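Local coordinates for flavoprotein (Thermotoga maritima, PDB 5V8S) that probably transfers electrons through a flavin-binding domain to a di-iron site, as expected of a flavo-diiron oxidoreductase, at residues A[160-165]-A[219-224]; A[204-209]-A[253-258]. The protein carries 1 engineered substitution. All coordinates share one frame; numbering follows the deposited sequence.

Contact 1: A[160-165]-A[219-224]; sequences PWLHWP and NYILEG. With FEO (mu-oxo-diiron), chain C.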
loop_
_atom_site.group_PDB
_atom_site.type_symbol
_atom_site.label_atom_id
_atom_site.label_comp_id
_atom_site.label_asym_id
_atom_site.label_seq_id
_atom_site.Cartn_x
_atom_site.Cartn_y
_atom_site.Cartn_z
ATOM N N PRO A 160 26.817 13.993 3.807
ATOM C CA PRO A 160 26.022 13.634 2.623
ATOM C C PRO A 160 25.167 12.396 2.840
ATOM O O PRO A 160 25.507 11.496 3.609
ATOM C CB PRO A 160 27.081 13.384 1.544
ATOM C CG PRO A 160 28.333 13.047 2.307
ATOM C CD PRO A 160 28.264 13.826 3.585
ATOM N N TRP A 161 24.026 12.380 2.157
ATOM C CA TRP A 161 23.123 11.233 2.117
ATOM C C TRP A 161 22.442 10.980 3.454
ATOM O O TRP A 161 22.010 9.856 3.734
ATOM C CB TRP A 161 23.813 9.990 1.553
ATOM C CG TRP A 161 24.237 10.217 0.129
ATOM C CD1 TRP A 161 25.512 10.398 -0.347
ATOM C CD2 TRP A 161 23.370 10.335 -1.005
ATOM N NE1 TRP A 161 25.485 10.596 -1.712
ATOM C CE2 TRP A 161 24.184 10.570 -2.137
ATOM C CE3 TRP A 161 21.983 10.264 -1.172
ATOM C CZ2 TRP A 161 23.657 10.720 -3.411
ATOM C CZ3 TRP A 161 21.461 10.399 -2.449
ATOM C CH2 TRP A 161 22.295 10.634 -3.548
ATOM N N LEU A 162 22.279 12.048 4.240
ATOM C CA LEU A 162 21.431 12.046 5.427
ATOM C C LEU A 162 20.277 13.035 5.274
ATOM O O LEU A 162 20.075 13.882 6.145
ATOM C CB LEU A 162 22.261 12.377 6.672
ATOM C CG LEU A 162 23.404 11.409 6.963
ATOM C CD1 LEU A 162 24.194 11.799 8.225
ATOM C CD2 LEU A 162 22.871 9.982 7.095
ATOM N N HIS A 163 19.457 12.919 4.223
ATOM C CA HIS A 163 19.284 11.730 3.365
ATOM C C HIS A 163 19.439 12.115 1.887
ATOM O O HIS A 163 19.116 11.336 1.013
ATOM C CB HIS A 163 17.892 11.147 3.599
ATOM C CG HIS A 163 16.813 12.163 3.449
ATOM N ND1 HIS A 163 16.032 12.277 2.320
ATOM C CD2 HIS A 163 16.481 13.206 4.244
ATOM C CE1 HIS A 163 15.213 13.304 2.463
ATOM N NE2 HIS A 163 15.483 13.895 3.615
ATOM N N TRP A 164 19.946 13.318 1.608
ATOM C CA TRP A 164 20.177 13.815 0.255
ATOM C C TRP A 164 21.639 14.198 0.093
ATOM O O TRP A 164 22.336 14.422 1.086
ATOM C CB TRP A 164 19.336 15.067 -0.019
ATOM C CG TRP A 164 17.887 14.834 -0.411
ATOM C CD1 TRP A 164 17.191 13.646 -0.432
ATOM C CD2 TRP A 164 16.974 15.839 -0.855
ATOM N NE1 TRP A 164 15.909 13.870 -0.870
ATOM C CE2 TRP A 164 15.755 15.202 -1.155
ATOM C CE3 TRP A 164 17.081 17.213 -1.063
ATOM C CZ2 TRP A 164 14.648 15.897 -1.616
ATOM C CZ3 TRP A 164 15.973 17.900 -1.527
ATOM C CH2 TRP A 164 14.776 17.242 -1.797
ATOM N N PRO A 165 22.126 14.340 -1.147
ATOM C CA PRO A 165 23.533 14.725 -1.340
ATOM C C PRO A 165 23.851 16.132 -0.875
ATOM O O PRO A 165 25.040 16.484 -0.791
ATOM C CB PRO A 165 23.735 14.590 -2.855
ATOM C CG PRO A 165 22.357 14.665 -3.437
ATOM C CD PRO A 165 21.465 14.022 -2.430
ATOM N N ASN A 219 24.082 3.416 6.620
ATOM C CA ASN A 219 25.536 3.359 6.753
ATOM C C ASN A 219 26.135 4.759 6.841
ATOM O O ASN A 219 27.170 4.959 7.499
ATOM C CB ASN A 219 26.152 2.567 5.597
ATOM C CG ASN A 219 26.172 3.348 4.288
ATOM O OD1 ASN A 219 25.182 3.370 3.537
ATOM N ND2 ASN A 219 27.305 3.998 4.006
ATOM N N TYR A 220 25.482 5.749 6.228
ATOM C CA TYR A 220 25.972 7.122 6.288
ATOM C C TYR A 220 25.681 7.783 7.631
ATOM O O TYR A 220 26.315 8.796 7.964
ATOM C CB TYR A 220 25.356 7.948 5.155
ATOM C CG TYR A 220 25.933 7.646 3.791
ATOM C CD1 TYR A 220 27.098 8.270 3.355
ATOM C CD2 TYR A 220 25.304 6.763 2.929
ATOM C CE1 TYR A 220 27.628 7.989 2.111
ATOM C CE2 TYR A 220 25.822 6.483 1.692
ATOM C CZ TYR A 220 26.982 7.097 1.284
ATOM O OH TYR A 220 27.479 6.814 0.034
ATOM N N ILE A 221 24.750 7.236 8.415
ATOM C CA ILE A 221 24.581 7.688 9.792
ATOM C C ILE A 221 25.837 7.380 10.578
ATOM O O ILE A 221 26.339 8.218 11.333
ATOM C CB ILE A 221 23.349 7.010 10.434
ATOM C CG1 ILE A 221 22.066 7.542 9.812
ATOM C CG2 ILE A 221 23.330 7.206 11.969
ATOM C CD1 ILE A 221 20.834 6.762 10.260
ATOM N N LEU A 222 26.370 6.175 10.401
ATOM C CA LEU A 222 27.576 5.790 11.117
ATOM C C LEU A 222 28.757 6.652 10.696
ATOM O O LEU A 222 29.538 7.105 11.545
ATOM C CB LEU A 222 27.850 4.309 10.869
ATOM C CG LEU A 222 26.693 3.402 11.283
ATOM C CD1 LEU A 222 27.044 1.961 10.980
ATOM C CD2 LEU A 222 26.370 3.589 12.760
ATOM N N GLU A 223 28.901 6.901 9.394
ATOM C CA GLU A 223 29.966 7.788 8.922
ATOM C C GLU A 223 29.791 9.200 9.464
ATOM O O GLU A 223 30.771 9.842 9.861
ATOM C CB GLU A 223 29.976 7.832 7.394
ATOM C CG GLU A 223 30.512 6.595 6.724
ATOM C CD GLU A 223 30.810 6.824 5.249
ATOM O OE1 GLU A 223 30.926 8.000 4.832
ATOM O OE2 GLU A 223 30.934 5.824 4.511
ATOM N N GLY A 224 28.560 9.715 9.446
ATOM C CA GLY A 224 28.318 11.056 9.948
ATOM C C GLY A 224 28.594 11.179 11.432
ATOM O O GLY A 224 29.191 12.160 11.882
HETATM FE FE1 FEO C . 14.683 15.833 4.232
HETATM FE FE2 FEO C . 13.130 17.453 6.799
HETATM O O FEO C . 13.645 17.194 5.009
HETATM O O HOH W 1 27.157 11.159 6.091
HETATM O O HOH W 2 13.039 14.611 5.054
HETATM O O HOH W 3 12.539 15.257 6.840
#

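Contact 2: A[204-209]-A[253-258]; sequences PHVTKY and NHYVSV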
loop_
_atom_site.group_PDB
_atom_site.type_symbol
_atom_site.label_atom_id
_atom_site.label_comp_id
_atom_site.label_asym_id
_atom_site.label_seq_id
_atom_site.Cartn_x
_atom_site.Cartn_y
_atom_site.Cartn_z
ATOM N N PRO A 204 10.824 6.226 20.253
ATOM C CA PRO A 204 10.296 5.341 19.201
ATOM C C PRO A 204 9.853 6.099 17.960
ATOM O O PRO A 204 9.951 5.569 16.847
ATOM C CB PRO A 204 9.136 4.618 19.892
ATOM C CG PRO A 204 9.485 4.678 21.353
ATOM C CD PRO A 204 10.171 5.996 21.553
ATOM N N HIS A 205 9.378 7.337 18.118
ATOM C CA HIS A 205 9.051 8.158 16.957
ATOM C C HIS A 205 10.298 8.677 16.246
ATOM O O HIS A 205 10.226 8.987 15.048
ATOM C CB HIS A 205 8.125 9.302 17.354
ATOM C CG HIS A 205 6.821 8.837 17.929
ATOM N ND1 HIS A 205 5.731 8.526 17.143
ATOM C CD2 HIS A 205 6.446 8.602 19.210
ATOM C CE1 HIS A 205 4.741 8.115 17.920
ATOM N NE2 HIS A 205 5.149 8.151 19.178
ATOM N N VAL A 206 11.426 8.777 16.956
ATOM C CA VAL A 206 12.704 9.033 16.299
ATOM C C VAL A 206 13.106 7.828 15.465
ATOM O O VAL A 206 13.502 7.967 14.308
ATOM C CB VAL A 206 13.783 9.385 17.340
ATOM C CG1 VAL A 206 15.148 9.522 16.663
ATOM C CG2 VAL A 206 13.399 10.657 18.056
ATOM N N THR A 207 12.961 6.621 16.021
ATOM C CA THR A 207 13.289 5.430 15.247
ATOM C C THR A 207 12.450 5.364 13.979
ATOM O O THR A 207 12.963 5.052 12.898
ATOM C CB THR A 207 13.050 4.183 16.090
ATOM O OG1 THR A 207 13.888 4.266 17.247
ATOM C CG2 THR A 207 13.410 2.936 15.294
ATOM N N LYS A 208 11.152 5.645 14.099
ATOM C CA LYS A 208 10.270 5.629 12.936
ATOM C C LYS A 208 10.744 6.605 11.864
ATOM O O LYS A 208 10.740 6.278 10.672
ATOM C CB LYS A 208 8.856 5.973 13.394
ATOM C CG LYS A 208 7.769 5.802 12.350
ATOM C CD LYS A 208 6.430 6.190 12.991
ATOM C CE LYS A 208 5.263 6.183 12.050
ATOM N NZ LYS A 208 4.005 6.555 12.774
ATOM N N TYR A 209 11.143 7.816 12.276
ATOM C CA TYR A 209 11.692 8.818 11.364
ATOM C C TYR A 209 12.986 8.329 10.716
ATOM O O TYR A 209 13.164 8.429 9.497
ATOM C CB TYR A 209 11.932 10.122 12.144
ATOM C CG TYR A 209 12.552 11.200 11.302
ATOM C CD1 TYR A 209 11.758 12.025 10.522
ATOM C CD2 TYR A 209 13.938 11.398 11.279
ATOM C CE1 TYR A 209 12.320 13.019 9.737
ATOM C CE2 TYR A 209 14.493 12.372 10.495
ATOM C CZ TYR A 209 13.675 13.174 9.721
ATOM O OH TYR A 209 14.241 14.149 8.930
ATOM N N ASN A 253 23.602 8.545 20.286
ATOM C CA ASN A 253 23.730 7.109 20.525
ATOM C C ASN A 253 22.519 6.360 19.988
ATOM O O ASN A 253 22.655 5.244 19.485
ATOM C CB ASN A 253 23.897 6.804 22.017
ATOM C CG ASN A 253 25.203 7.291 22.583
ATOM O OD1 ASN A 253 26.177 7.508 21.865
ATOM N ND2 ASN A 253 25.231 7.456 23.887
ATOM N N HIS A 254 21.325 6.951 20.110
ATOM C CA HIS A 254 20.129 6.309 19.575
ATOM C C HIS A 254 20.203 6.197 18.056
ATOM O O HIS A 254 19.898 5.141 17.494
ATOM C CB HIS A 254 18.875 7.076 20.000
ATOM C CG HIS A 254 17.598 6.406 19.610
ATOM N ND1 HIS A 254 17.092 5.333 20.305
ATOM C CD2 HIS A 254 16.738 6.639 18.591
ATOM C CE1 HIS A 254 15.968 4.934 19.733
ATOM N NE2 HIS A 254 15.725 5.715 18.700
ATOM N N TYR A 255 20.627 7.272 17.379
ATOM C CA TYR A 255 20.781 7.216 15.922
ATOM C C TYR A 255 21.738 6.094 15.534
ATOM O O TYR A 255 21.468 5.320 14.619
ATOM C CB TYR A 255 21.279 8.572 15.382
ATOM C CG TYR A 255 20.179 9.414 14.802
ATOM C CD1 TYR A 255 19.190 9.959 15.618
ATOM C CD2 TYR A 255 20.093 9.619 13.435
ATOM C CE1 TYR A 255 18.147 10.692 15.089
ATOM C CE2 TYR A 255 19.055 10.346 12.895
ATOM C CZ TYR A 255 18.083 10.878 13.712
ATOM O OH TYR A 255 17.053 11.586 13.128
ATOM N N VAL A 256 22.851 5.970 16.254
ATOM C CA VAL A 256 23.836 4.938 15.937
ATOM C C VAL A 256 23.278 3.549 16.227
ATOM O O VAL A 256 23.474 2.611 15.440
ATOM C CB VAL A 256 25.148 5.216 16.699
ATOM C CG1 VAL A 256 26.087 4.025 16.604
ATOM C CG2 VAL A 256 25.814 6.438 16.136
ATOM N N SER A 257 22.575 3.390 17.350
ATOM C CA SER A 257 21.988 2.096 17.687
ATOM C C SER A 257 20.981 1.639 16.635
ATOM O O SER A 257 20.953 0.462 16.253
ATOM C CB SER A 257 21.305 2.196 19.050
ATOM O OG SER A 257 20.733 0.960 19.392
ATOM N N VAL A 258 20.142 2.555 16.160
ATOM C CA VAL A 258 19.194 2.216 15.107
ATOM C C VAL A 258 19.934 1.862 13.826
ATOM O O VAL A 258 19.606 0.876 13.158
ATOM C CB VAL A 258 18.188 3.364 14.906
ATOM C CG1 VAL A 258 17.328 3.148 13.645
ATOM C CG2 VAL A 258 17.315 3.510 16.129
#

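Contact 1: A[160-165]-A[219-224]
Tyr220 lies against Trp161, the two side chains side by side and pointing the same way. Trp161 CB sits over the centre of the Tyr220 ring, a CH-pi contact with 3.9 Å from CB to the ring centroid. The amide of Asn219, through ND2, lies over the opposite face of the phenol, toward the rim. Tyr220 CG is anti to its own carbonyl carbon and beside the backbone N (chi1 -74°). The five-membered ring of Trp161 meets the phenol obliquely, with planes at 44°. The carbonyl oxygen Pro160 O approaches Tyr220 CD1 at 3.6 Å. No direct hydrogen bond joins the segments. Instead, one water donates to Pro160 O at 3.0 Å and to Tyr220 O at 3.1 Å. Leu162 lies against the backbone where Tyr220 passes into Ile221. Leu162 CD2 reaches Ile221 CG1 at 3.7 Å and also touches Tyr220 C and Ile221 N. The other methyl, Leu162 CD1, lies 3.7 Å from Tyr220 O. Further along, Gly224 has no CB to crowd Leu162 CD1, which is 4.5 Å from Gly224 CA. Trp363 of the second subunit meets Trp161 edge-to-face. A cis peptide joins Leu162 to His163. His163 NE2 binds the iron FE1 at 2.2 Å; His97, Glu99 and Asp180 bind the same iron. This is the metallo-beta-lactamase-like domain of a flavo-diiron protein: the loop between strands 152-158 and 168-172 gives an iron ligand through His163, while its Trp161 and Leu162 pack on helix 218-228.

Contact 2: A[204-209]-A[253-258]
Helices 196-214 and 248-260 pack against each other in the di-iron part of the protein, their local axes 10.4 Å apart at an angle of -53°. The polar link is a hydrogen bond between Thr207 OG1 and His254 NE2, 2.8 Å long. The hydroxyl lies at the imidazole edge, near the ring plane, and the two side chains cross at about a right angle. His254 CG is anti to the backbone N (chi1 -174°), and CB points toward helix 196-214. Val258 CG2 lies over one face of the same imidazole, toward its rim, and also reaches Thr207 OG1 at 3.7 Å. Val206 CG1 touches both rings obliquely, 3.6 Å from Tyr255 CE1 and 3.8 Å from His254 CD2. Toward the iron site, Tyr255 OH comes to the edge of the Tyr209 ring, 3.6 Å from Tyr209 CD2. That hydroxyl is hydrogen-bonded to the carbonyl oxygen of Gly183. Thr207 OG1 also has a weak hydrogen bond to Leu203 O, which can only accept. If Thr207 gives its proton there, His254 NE2 would more likely be the donor to Thr207 OG1, but the geometry of the pair leaves this open.

Contacts 1 and 2 are neighbours, their centres about 14 Å apart. Helices 196-214 and 218-228 follow each other in the chain, and the segments of the two contacts alternate in sequence. Direct packing connects them: Ile221 CG2 of contact 1 lies 3.7 Å from Tyr255 O of contact 2, and Leu222 CD2 lies 3.9 Å from Val256 CG1. Ile221 also packs on Ile210 and Ile214, so helix 218-228 touches both helices of contact 2. Both contacts come close to the di-iron centre, but differently. Contact 1 supplies His163 as an iron ligand, whereas in contact 2 Tyr209 OH lies 4.1 Å from the iron FE2, near but not bound.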